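Local coordinates for SNF1-like protein kinase ssp2 (Schizosaccharomyces pombe, PDB 2QRD) that phosphorylates serine and threonine residues of proteins and probably serves as the catalytic subunit of an AMPK-type, energy-sensing complex, at residues D22-L27 with D54-K59; S60-P65 with A76-Q81; K72-Y77 with Y99-S104. All coordinates share one frame; numbering follows the deposited sequence.

Contact 1: D22-L27 with D54-K59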
loop_
_atom_site.group_PDB
_atom_site.type_symbol
_atom_site.label_atom_id
_atom_site.label_comp_id
_atom_site.label_asym_id
_atom_site.label_seq_id
_atom_site.Cartn_x
_atom_site.Cartn_y
_atom_site.Cartn_z
ATOM N N ASP A 22 -32.647 12.647 14.462
ATOM C CA ASP A 22 -33.892 12.024 14.042
ATOM C C ASP A 22 -33.660 11.185 12.804
ATOM O O ASP A 22 -33.015 11.646 11.864
ATOM C CB ASP A 22 -34.913 13.105 13.723
ATOM C CG ASP A 22 -36.173 12.955 14.519
ATOM O OD1 ASP A 22 -36.150 13.288 15.733
ATOM O OD2 ASP A 22 -37.188 12.515 13.929
ATOM N N ALA A 23 -34.201 9.970 12.792
ATOM C CA ALA A 23 -34.002 9.041 11.671
ATOM C C ALA A 23 -34.652 9.507 10.358
ATOM O O ALA A 23 -34.036 9.365 9.301
ATOM C CB ALA A 23 -34.451 7.629 12.048
ATOM N N PRO A 24 -35.886 10.083 10.414
ATOM C CA PRO A 24 -36.415 10.735 9.216
ATOM C C PRO A 24 -35.625 11.993 8.781
ATOM O O PRO A 24 -35.548 12.269 7.580
ATOM C CB PRO A 24 -37.847 11.091 9.614
ATOM C CG PRO A 24 -38.147 10.222 10.777
ATOM C CD PRO A 24 -36.869 10.151 11.506
ATOM N N GLU A 25 -35.034 12.731 9.724
ATOM C CA GLU A 25 -34.156 13.847 9.345
ATOM C C GLU A 25 -32.846 13.380 8.686
ATOM O O GLU A 25 -32.339 14.023 7.754
ATOM C CB GLU A 25 -33.884 14.793 10.525
ATOM C CG GLU A 25 -35.081 15.682 10.888
ATOM C CD GLU A 25 -34.894 16.430 12.222
ATOM O OE1 GLU A 25 -33.716 16.562 12.673
ATOM O OE2 GLU A 25 -35.917 16.883 12.816
ATOM N N ILE A 26 -32.312 12.267 9.192
ATOM C CA ILE A 26 -31.143 11.619 8.636
ATOM C C ILE A 26 -31.470 11.052 7.252
ATOM O O ILE A 26 -30.692 11.215 6.316
ATOM C CB ILE A 26 -30.610 10.489 9.570
ATOM C CG1 ILE A 26 -30.080 11.063 10.890
ATOM C CG2 ILE A 26 -29.500 9.697 8.890
ATOM C CD1 ILE A 26 -29.937 10.011 11.986
ATOM N N LEU A 27 -32.610 10.368 7.132
ATOM C CA LEU A 27 -33.027 9.823 5.848
ATOM C C LEU A 27 -33.109 10.938 4.782
ATOM O O LEU A 27 -32.509 10.797 3.716
ATOM C CB LEU A 27 -34.331 9.019 5.983
ATOM C CG LEU A 27 -34.799 8.222 4.755
ATOM C CD1 LEU A 27 -33.729 7.222 4.270
ATOM C CD2 LEU A 27 -36.156 7.529 5.005
ATOM N N ASP A 54 -38.915 -0.222 5.884
ATOM C CA ASP A 54 -38.102 -0.493 4.695
ATOM C C ASP A 54 -37.753 0.794 3.948
ATOM O O ASP A 54 -36.870 0.818 3.105
ATOM C CB ASP A 54 -38.729 -1.556 3.779
ATOM C CG ASP A 54 -40.055 -1.111 3.135
ATOM O OD1 ASP A 54 -40.684 -1.985 2.502
ATOM O OD2 ASP A 54 -40.477 0.076 3.226
ATOM N N MET A 55 -38.422 1.878 4.317
ATOM C CA MET A 55 -38.034 3.223 3.874
ATOM C C MET A 55 -36.568 3.557 4.193
ATOM O O MET A 55 -35.981 4.412 3.536
ATOM C CB MET A 55 -39.023 4.297 4.397
ATOM C CG MET A 55 -38.831 4.780 5.831
ATOM S SD MET A 55 -40.051 6.034 6.246
ATOM C CE MET A 55 -39.208 7.077 7.426
ATOM N N TYR A 56 -35.986 2.861 5.171
ATOM C CA TYR A 56 -34.568 3.063 5.554
ATOM C C TYR A 56 -33.561 2.215 4.757
ATOM O O TYR A 56 -32.379 2.299 4.982
ATOM C CB TYR A 56 -34.370 2.878 7.062
ATOM C CG TYR A 56 -35.129 3.894 7.877
ATOM C CD1 TYR A 56 -36.263 3.536 8.577
ATOM C CD2 TYR A 56 -34.727 5.229 7.917
ATOM C CE1 TYR A 56 -36.983 4.472 9.298
ATOM C CE2 TYR A 56 -35.446 6.191 8.655
ATOM C CZ TYR A 56 -36.561 5.801 9.351
ATOM O OH TYR A 56 -37.285 6.727 10.096
ATOM N N THR A 57 -34.069 1.399 3.836
ATOM C CA THR A 57 -33.279 0.685 2.829
ATOM C C THR A 57 -33.435 1.439 1.495
ATOM O O THR A 57 -34.550 1.520 0.928
ATOM C CB THR A 57 -33.798 -0.765 2.670
ATOM O OG1 THR A 57 -33.838 -1.392 3.952
ATOM C CG2 THR A 57 -32.919 -1.590 1.736
ATOM N N ILE A 58 -32.327 2.025 1.035
ATOM C CA ILE A 58 -32.286 2.779 -0.224
ATOM C C ILE A 58 -31.364 2.025 -1.202
ATOM O O ILE A 58 -30.213 1.712 -0.850
ATOM C CB ILE A 58 -31.726 4.234 -0.023
ATOM C CG1 ILE A 58 -32.567 5.010 1.003
ATOM C CG2 ILE A 58 -31.579 4.980 -1.369
ATOM C CD1 ILE A 58 -31.842 6.238 1.652
ATOM N N LYS A 59 -31.862 1.750 -2.415
ATOM C CA LYS A 59 -30.984 1.271 -3.480
ATOM C C LYS A 59 -30.619 2.423 -4.412
ATOM O O LYS A 59 -31.478 3.157 -4.875
ATOM C CB LYS A 59 -31.576 0.067 -4.229
ATOM C CG LYS A 59 -31.734 -1.168 -3.342
ATOM C CD LYS A 59 -31.624 -2.442 -4.101
ATOM C CE LYS A 59 -32.166 -3.620 -3.259
ATOM N NZ LYS A 59 -31.555 -4.960 -3.624
#
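The first turn of helix 23-37 packs against the 3-10 segment and opening residues of strand 57-63, with Ala23, Pro24 and Leu27 facing Met55, Tyr56 and Ile58. Leu27 contributes most. Its CG lies anti to the backbone N (chi1 -172°), and its two methyls take different partners. CD1 meets Ile58 CD1 at 3.4 Å, a tight methyl-to-methyl approach in which the two side chains run antiparallel past one another. CD2 lies 3.5 Å from Met55 O and 3.9 Å from Met55 CE, and it also approaches Tyr56 CE2 obliquely. In this KA1-like domain the helix lies against an antiparallel sheet. The contact belongs to that helix-sheet interface, where Ile58 also packs on Val30, Tyr31 and Leu34 further along the same helix.

The Tyr56 ring turns an edge to the helix: Ala23 O lies in the ring plane, 3.5 Å from Tyr56 CE2, while accepting the backbone N-H of Leu27. Beyond it, Ala23 CB comes within 3.6 Å of Tyr56 OH, and the Pro24 ring crosses the tyrosine at its hydroxyl end. Met55 CG covers one face of the phenol at a height of 3.9 Å, nearer the rim than the centre. The hydroxyl is hydrogen-bonded to Pro26 O of the SPCC1919.03c chain, whose Leu25 and Pro28 pack on Pro24 and Ala23. An alanine at Tyr56 would probably open a gap beside Ala23, Pro24 and Leu27 and leave that carbonyl of the partner chain without its hydroxyl mate.

Contact 2: S60-P65 with A76-Q81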
loop_
_atom_site.group_PDB
_atom_site.type_symbol
_atom_site.label_atom_id
_atom_site.label_comp_id
_atom_site.label_asym_id
_atom_site.label_seq_id
_atom_site.Cartn_x
_atom_site.Cartn_y
_atom_site.Cartn_z
ATOM N N SER A 60 -29.340 2.594 -4.674
ATOM C CA SER A 60 -28.922 3.734 -5.474
ATOM C C SER A 60 -28.133 3.266 -6.695
ATOM O O SER A 60 -27.434 2.240 -6.658
ATOM C CB SER A 60 -28.105 4.735 -4.636
ATOM O OG SER A 60 -26.895 4.143 -4.198
ATOM N N ARG A 61 -28.287 3.999 -7.784
ATOM C CA ARG A 61 -27.496 3.773 -8.980
ATOM C C ARG A 61 -26.675 5.028 -9.284
ATOM O O ARG A 61 -27.192 6.150 -9.231
ATOM C CB ARG A 61 -28.398 3.404 -10.154
ATOM C CG ARG A 61 -27.652 2.782 -11.290
ATOM C CD ARG A 61 -28.587 2.477 -12.423
ATOM N NE ARG A 61 -29.325 3.671 -12.808
ATOM C CZ ARG A 61 -30.442 3.659 -13.514
ATOM N NH1 ARG A 61 -30.933 2.495 -13.918
ATOM N NH2 ARG A 61 -31.063 4.806 -13.809
ATOM N N TRP A 62 -25.405 4.815 -9.600
ATOM C CA TRP A 62 -24.435 5.890 -9.835
ATOM C C TRP A 62 -23.769 5.665 -11.189
ATOM O O TRP A 62 -23.270 4.549 -11.481
ATOM C CB TRP A 62 -23.324 5.849 -8.781
ATOM C CG TRP A 62 -23.727 5.984 -7.319
ATOM C CD1 TRP A 62 -24.485 5.110 -6.558
ATOM C CD2 TRP A 62 -23.328 7.027 -6.433
ATOM N NE1 TRP A 62 -24.607 5.582 -5.264
ATOM C CE2 TRP A 62 -23.896 6.746 -5.159
ATOM C CE3 TRP A 62 -22.556 8.186 -6.596
ATOM C CZ2 TRP A 62 -23.715 7.582 -4.056
ATOM C CZ3 TRP A 62 -22.361 9.020 -5.488
ATOM C CH2 TRP A 62 -22.953 8.720 -4.238
ATOM N N GLU A 63 -23.756 6.708 -12.019
ATOM C CA GLU A 63 -22.973 6.669 -13.253
ATOM C C GLU A 63 -21.493 6.704 -12.851
ATOM O O GLU A 63 -21.127 7.401 -11.912
ATOM C CB GLU A 63 -23.379 7.791 -14.248
ATOM C CG GLU A 63 -24.817 7.621 -14.833
ATOM C CD GLU A 63 -25.001 7.983 -16.354
ATOM O OE1 GLU A 63 -25.139 9.190 -16.714
ATOM O OE2 GLU A 63 -25.087 7.038 -17.197
ATOM N N ILE A 64 -20.651 5.903 -13.485
ATOM C CA ILE A 64 -19.237 5.916 -13.102
ATOM C C ILE A 64 -18.535 6.990 -13.908
ATOM O O ILE A 64 -18.514 6.923 -15.123
ATOM C CB ILE A 64 -18.541 4.498 -13.195
ATOM C CG1 ILE A 64 -19.262 3.468 -12.315
ATOM C CG2 ILE A 64 -17.089 4.573 -12.764
ATOM C CD1 ILE A 64 -19.006 2.034 -12.686
ATOM N N PRO A 65 -17.977 8.011 -13.232
ATOM C CA PRO A 65 -17.394 9.140 -13.953
ATOM C C PRO A 65 -16.412 8.776 -15.053
ATOM O O PRO A 65 -16.524 9.309 -16.158
ATOM C CB PRO A 65 -16.708 9.945 -12.848
ATOM C CG PRO A 65 -17.541 9.663 -11.634
ATOM C CD PRO A 65 -17.873 8.194 -11.770
ATOM N N ALA A 76 -22.777 1.748 -11.096
ATOM C CA ALA A 76 -22.391 1.179 -9.832
ATOM C C ALA A 76 -23.642 1.161 -8.961
ATOM O O ALA A 76 -24.348 2.150 -8.875
ATOM C CB ALA A 76 -21.327 2.022 -9.217
ATOM N N TYR A 77 -23.918 0.021 -8.335
ATOM C CA TYR A 77 -25.083 -0.136 -7.462
ATOM C C TYR A 77 -24.698 -0.201 -5.968
ATOM O O TYR A 77 -23.913 -1.053 -5.526
ATOM C CB TYR A 77 -25.866 -1.352 -7.901
ATOM C CG TYR A 77 -26.282 -1.268 -9.352
ATOM C CD1 TYR A 77 -27.538 -0.803 -9.692
ATOM C CD2 TYR A 77 -25.409 -1.670 -10.402
ATOM C CE1 TYR A 77 -27.939 -0.718 -11.024
ATOM C CE2 TYR A 77 -25.803 -1.584 -11.746
ATOM C CZ TYR A 77 -27.078 -1.095 -12.041
ATOM O OH TYR A 77 -27.552 -1.002 -13.335
ATOM N N ILE A 78 -25.246 0.735 -5.208
ATOM C CA ILE A 78 -24.893 0.913 -3.808
ATOM C C ILE A 78 -26.214 0.893 -2.998
ATOM O O ILE A 78 -27.155 1.647 -3.277
ATOM C CB ILE A 78 -24.071 2.245 -3.611
ATOM C CG1 ILE A 78 -22.748 2.202 -4.393
ATOM C CG2 ILE A 78 -23.812 2.562 -2.117
ATOM C CD1 ILE A 78 -21.958 3.521 -4.461
ATOM N N GLU A 79 -26.301 0.008 -2.024
ATOM C CA GLU A 79 -27.462 -0.019 -1.137
ATOM C C GLU A 79 -27.126 0.578 0.230
ATOM O O GLU A 79 -26.112 0.244 0.841
ATOM C CB GLU A 79 -27.952 -1.442 -0.991
ATOM C CG GLU A 79 -29.131 -1.601 -0.072
ATOM C CD GLU A 79 -29.453 -3.063 0.207
ATOM O OE1 GLU A 79 -29.174 -3.920 -0.678
ATOM O OE2 GLU A 79 -29.980 -3.353 1.315
ATOM N N LEU A 80 -27.982 1.479 0.699
ATOM C CA LEU A 80 -27.783 2.141 1.986
ATOM C C LEU A 80 -28.760 1.580 2.976
ATOM O O LEU A 80 -29.876 1.278 2.623
ATOM C CB LEU A 80 -28.000 3.640 1.890
ATOM C CG LEU A 80 -27.286 4.533 0.861
ATOM C CD1 LEU A 80 -25.799 4.536 1.048
ATOM C CD2 LEU A 80 -27.662 4.232 -0.571
ATOM N N GLN A 81 -28.327 1.434 4.217
ATOM C CA GLN A 81 -29.194 0.917 5.264
ATOM C C GLN A 81 -28.976 1.679 6.568
ATOM O O GLN A 81 -27.883 1.662 7.116
ATOM C CB GLN A 81 -28.937 -0.574 5.475
ATOM C CG GLN A 81 -29.793 -1.233 6.554
ATOM C CD GLN A 81 -31.261 -1.234 6.222
ATOM O OE1 GLN A 81 -31.705 -1.934 5.319
ATOM N NE2 GLN A 81 -32.030 -0.457 6.968
#
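Ile78 lays its CD1 methyl over one face of the Trp62 indole, 3.4 Å from the ring plane and displaced from the ring centre, in a CH-pi contact with the five-membered ring. The two side chains meet obliquely, and CD1 is 3.5 Å from Trp62 NE1. The indole N-H reaches back along its own strand to Ser60 OG, at 2.9 Å from NE1 and with a bent N-H...O angle of 141°. Ser60 OG, placed between the backbone N and the carbonyl carbon (chi1 64°), in turn donates to Ile78 O at 2.7 Å. Ser60 N donates to the same oxygen from the opposite face of its carbonyl plane, so two bonds grip Ile78 O, and the serine hydroxyl relays between indole and backbone.

These residues belong to the ladder of strands 57-63 and 74-84, neighbouring antiparallel strands of the central sheet. Ser60 with Ile78 and Trp62 with Ala76 form hydrogen-bonded pairs, and Arg61 with Tyr77 the non-hydrogen-bonded pair between them. The sheet face carrying Trp62, Ala76 and Ile78 is covered by helix 123-136 through Leu126, and Ile64 adds CG1 at 4.0 Å from Ala76 CB.

On the other face, Arg61 and Tyr77 lie side by side and point the same way. Arg61 CG and CD both pass 3.5 Å from Tyr77 CE1, while the guanidinium plane stands 73° from that of the ring. Arg61 also makes a cation-pi contact with Tyr75, and Tyr7 of the SPCC1919.03c chain packs on both Arg61 and Tyr77.

Contact 3: K72-Y77 with Y99-S104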
loop_
_atom_site.group_PDB
_atom_site.type_symbol
_atom_site.label_atom_id
_atom_site.label_comp_id
_atom_site.label_asym_id
_atom_site.label_seq_id
_atom_site.Cartn_x
_atom_site.Cartn_y
_atom_site.Cartn_z
ATOM N N LYS A 72 -19.493 5.696 -21.968
ATOM C CA LYS A 72 -20.113 4.440 -21.492
ATOM C C LYS A 72 -21.269 4.579 -20.488
ATOM O O LYS A 72 -21.241 5.440 -19.584
ATOM C CB LYS A 72 -19.059 3.502 -20.913
ATOM C CG LYS A 72 -18.027 2.958 -21.907
ATOM C CD LYS A 72 -17.015 2.092 -21.147
ATOM C CE LYS A 72 -17.725 0.912 -20.383
ATOM N NZ LYS A 72 -17.101 0.425 -19.085
ATOM N N ASN A 73 -22.276 3.715 -20.671
ATOM C CA ASN A 73 -23.398 3.564 -19.736
ATOM C C ASN A 73 -23.130 2.385 -18.794
ATOM O O ASN A 73 -23.774 1.315 -18.849
ATOM C CB ASN A 73 -24.750 3.398 -20.461
ATOM C CG ASN A 73 -25.447 4.739 -20.781
ATOM O OD1 ASN A 73 -26.012 4.915 -21.875
ATOM N ND2 ASN A 73 -25.446 5.662 -19.818
ATOM N N THR A 74 -22.149 2.603 -17.933
ATOM C CA THR A 74 -21.790 1.654 -16.904
ATOM C C THR A 74 -22.025 2.295 -15.555
ATOM O O THR A 74 -21.866 3.503 -15.379
ATOM C CB THR A 74 -20.371 1.125 -17.089
ATOM O OG1 THR A 74 -19.857 0.638 -15.843
ATOM C CG2 THR A 74 -19.510 2.192 -17.587
ATOM N N TYR A 75 -22.451 1.452 -14.625
ATOM C CA TYR A 75 -23.171 1.880 -13.457
ATOM C C TYR A 75 -22.680 1.112 -12.258
ATOM O O TYR A 75 -22.249 -0.025 -12.379
ATOM C CB TYR A 75 -24.668 1.583 -13.636
ATOM C CG TYR A 75 -25.413 2.439 -14.644
ATOM C CD1 TYR A 75 -25.763 1.926 -15.893
ATOM C CD2 TYR A 75 -25.802 3.747 -14.344
ATOM C CE1 TYR A 75 -26.459 2.686 -16.829
ATOM C CE2 TYR A 75 -26.510 4.518 -15.273
ATOM C CZ TYR A 75 -26.829 3.980 -16.507
ATOM O OH TYR A 75 -27.534 4.718 -17.432
ATOM N N ALA A 76 -22.777 1.748 -11.096
ATOM C CA ALA A 76 -22.391 1.179 -9.832
ATOM C C ALA A 76 -23.642 1.161 -8.961
ATOM O O ALA A 76 -24.348 2.150 -8.875
ATOM C CB ALA A 76 -21.327 2.022 -9.217
ATOM N N TYR A 77 -23.918 0.021 -8.335
ATOM C CA TYR A 77 -25.083 -0.136 -7.462
ATOM C C TYR A 77 -24.698 -0.201 -5.968
ATOM O O TYR A 77 -23.913 -1.053 -5.526
ATOM C CB TYR A 77 -25.866 -1.352 -7.901
ATOM C CG TYR A 77 -26.282 -1.268 -9.352
ATOM C CD1 TYR A 77 -27.538 -0.803 -9.692
ATOM C CD2 TYR A 77 -25.409 -1.670 -10.402
ATOM C CE1 TYR A 77 -27.939 -0.718 -11.024
ATOM C CE2 TYR A 77 -25.803 -1.584 -11.746
ATOM C CZ TYR A 77 -27.078 -1.095 -12.041
ATOM O OH TYR A 77 -27.552 -1.002 -13.335
ATOM N N TYR A 99 -21.074 -3.608 -10.387
ATOM C CA TYR A 99 -20.972 -2.723 -11.538
ATOM C C TYR A 99 -21.501 -3.439 -12.746
ATOM O O TYR A 99 -21.278 -4.646 -12.920
ATOM C CB TYR A 99 -19.522 -2.318 -11.805
ATOM C CG TYR A 99 -18.717 -2.047 -10.543
ATOM C CD1 TYR A 99 -18.950 -0.907 -9.766
ATOM C CD2 TYR A 99 -17.719 -2.937 -10.137
ATOM C CE1 TYR A 99 -18.216 -0.693 -8.590
ATOM C CE2 TYR A 99 -16.989 -2.731 -8.996
ATOM C CZ TYR A 99 -17.240 -1.617 -8.225
ATOM O OH TYR A 99 -16.495 -1.440 -7.108
ATOM N N LYS A 100 -22.187 -2.684 -13.605
ATOM C CA LYS A 100 -22.841 -3.253 -14.780
ATOM C C LYS A 100 -22.809 -2.237 -15.907
ATOM O O LYS A 100 -23.223 -1.103 -15.732
ATOM C CB LYS A 100 -24.286 -3.642 -14.438
ATOM C CG LYS A 100 -24.844 -4.778 -15.249
ATOM C CD LYS A 100 -26.402 -4.854 -15.205
ATOM C CE LYS A 100 -27.129 -3.735 -16.036
ATOM N NZ LYS A 100 -28.183 -4.307 -16.957
ATOM N N ASP A 101 -22.265 -2.641 -17.044
ATOM C CA ASP A 101 -22.402 -1.892 -18.281
ATOM C C ASP A 101 -23.697 -2.308 -18.985
ATOM O O ASP A 101 -24.120 -3.448 -18.865
ATOM C CB ASP A 101 -21.202 -2.148 -19.202
ATOM C CG ASP A 101 -21.260 -1.326 -20.484
ATOM O OD1 ASP A 101 -20.981 -0.116 -20.442
ATOM O OD2 ASP A 101 -21.601 -1.883 -21.543
ATOM N N ILE A 102 -24.317 -1.369 -19.703
ATOM C CA ILE A 102 -25.504 -1.594 -20.549
ATOM C C ILE A 102 -25.334 -2.812 -21.477
ATOM O O ILE A 102 -26.307 -3.516 -21.790
ATOM C CB ILE A 102 -25.834 -0.287 -21.364
ATOM C CG1 ILE A 102 -27.267 -0.281 -21.886
ATOM C CG2 ILE A 102 -24.866 -0.053 -22.541
ATOM C CD1 ILE A 102 -27.554 0.840 -22.887
ATOM N N TYR A 103 -24.083 -3.050 -21.890
ATOM C CA TYR A 103 -23.674 -4.162 -22.771
ATOM C C TYR A 103 -23.056 -5.330 -21.980
ATOM O O TYR A 103 -22.251 -5.115 -21.079
ATOM C CB TYR A 103 -22.637 -3.670 -23.786
ATOM C CG TYR A 103 -23.130 -2.717 -24.858
ATOM C CD1 TYR A 103 -22.216 -2.063 -25.691
ATOM C CD2 TYR A 103 -24.492 -2.475 -25.057
ATOM C CE1 TYR A 103 -22.635 -1.191 -26.699
ATOM C CE2 TYR A 103 -24.932 -1.603 -26.081
ATOM C CZ TYR A 103 -23.989 -0.964 -26.890
ATOM O OH TYR A 103 -24.391 -0.101 -27.874
ATOM N N SER A 104 -23.433 -6.567 -22.310
ATOM C CA SER A 104 -22.834 -7.741 -21.645
ATOM C C SER A 104 -21.765 -8.400 -22.527
ATOM O O SER A 104 -20.589 -8.450 -22.149
ATOM C CB SER A 104 -23.903 -8.761 -21.239
ATOM O OG SER A 104 -24.176 -9.661 -22.303
#
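Three tyrosine rings meet the opposite strand by their edges. Ala76 CB lies in the plane of the Tyr99 ring, 3.8 Å from CD1, and Tyr75 O sits near the same plane at the edge. The Tyr77 ring offers its edge to Lys100, CE2 standing 3.7 Å from Lys100 CB, while Lys100 O lies at the edge of the Tyr75 ring.

Tyr75 and Lys100 form a hydrogen-bonded pair, joined both ways by Lys100 N to Tyr75 O and Tyr75 N to Lys100 O. Beyond the ladder, Ile102 N still bonds Asn73 O at 2.9 Å.

The Asp101 carboxylate makes one bond within its own segment: OD2 accepts from Tyr103 N at 2.8 Å in an Asx turn, met from above the carboxylate plane. OD1 comes within 3.4 Å of Lys72 CE, but Lys72 NZ is 4.1 Å from it, too far for a salt bridge; that amine makes a weak hydrogen bond to the backbone of another protein chain.

The pairing lies at the end of hairpin 74-84/89-101 away from its turn. Strand 57-63 flanks strand 74-84 on its other side, Cys67 of helix 65-69 packs on Lys72 and Thr74, and Tyr99 OH bonds Ser119 O in the preceding loop and Phe123 N at the start of helix 123-136.

In the fold
The three contacts follow one antiparallel sheet from one end toward the other. Contacts 1 and 2 share strand 57-63 and adjoin, their centres 16 Å apart: Thr57 OG1 lies 2.6 Å from Gln81 OE1, and Ile58 O 2.7 Å from Leu80 N, both probable hydrogen bonds. Contacts 2 and 3 share Ala76 and Tyr77 on strand 74-84, with centres 11 Å apart, and Ile64 N probably bonds Thr74 O at 3.3 Å. Contacts 1 and 3 lie on opposite sides of the chain's centre, about 26 Å apart between centres, and do not touch. The SPCC1919.03c chain reaches all three; a third chain packs at contacts 2 and 3 and hydrogen-bonds Asp101 N.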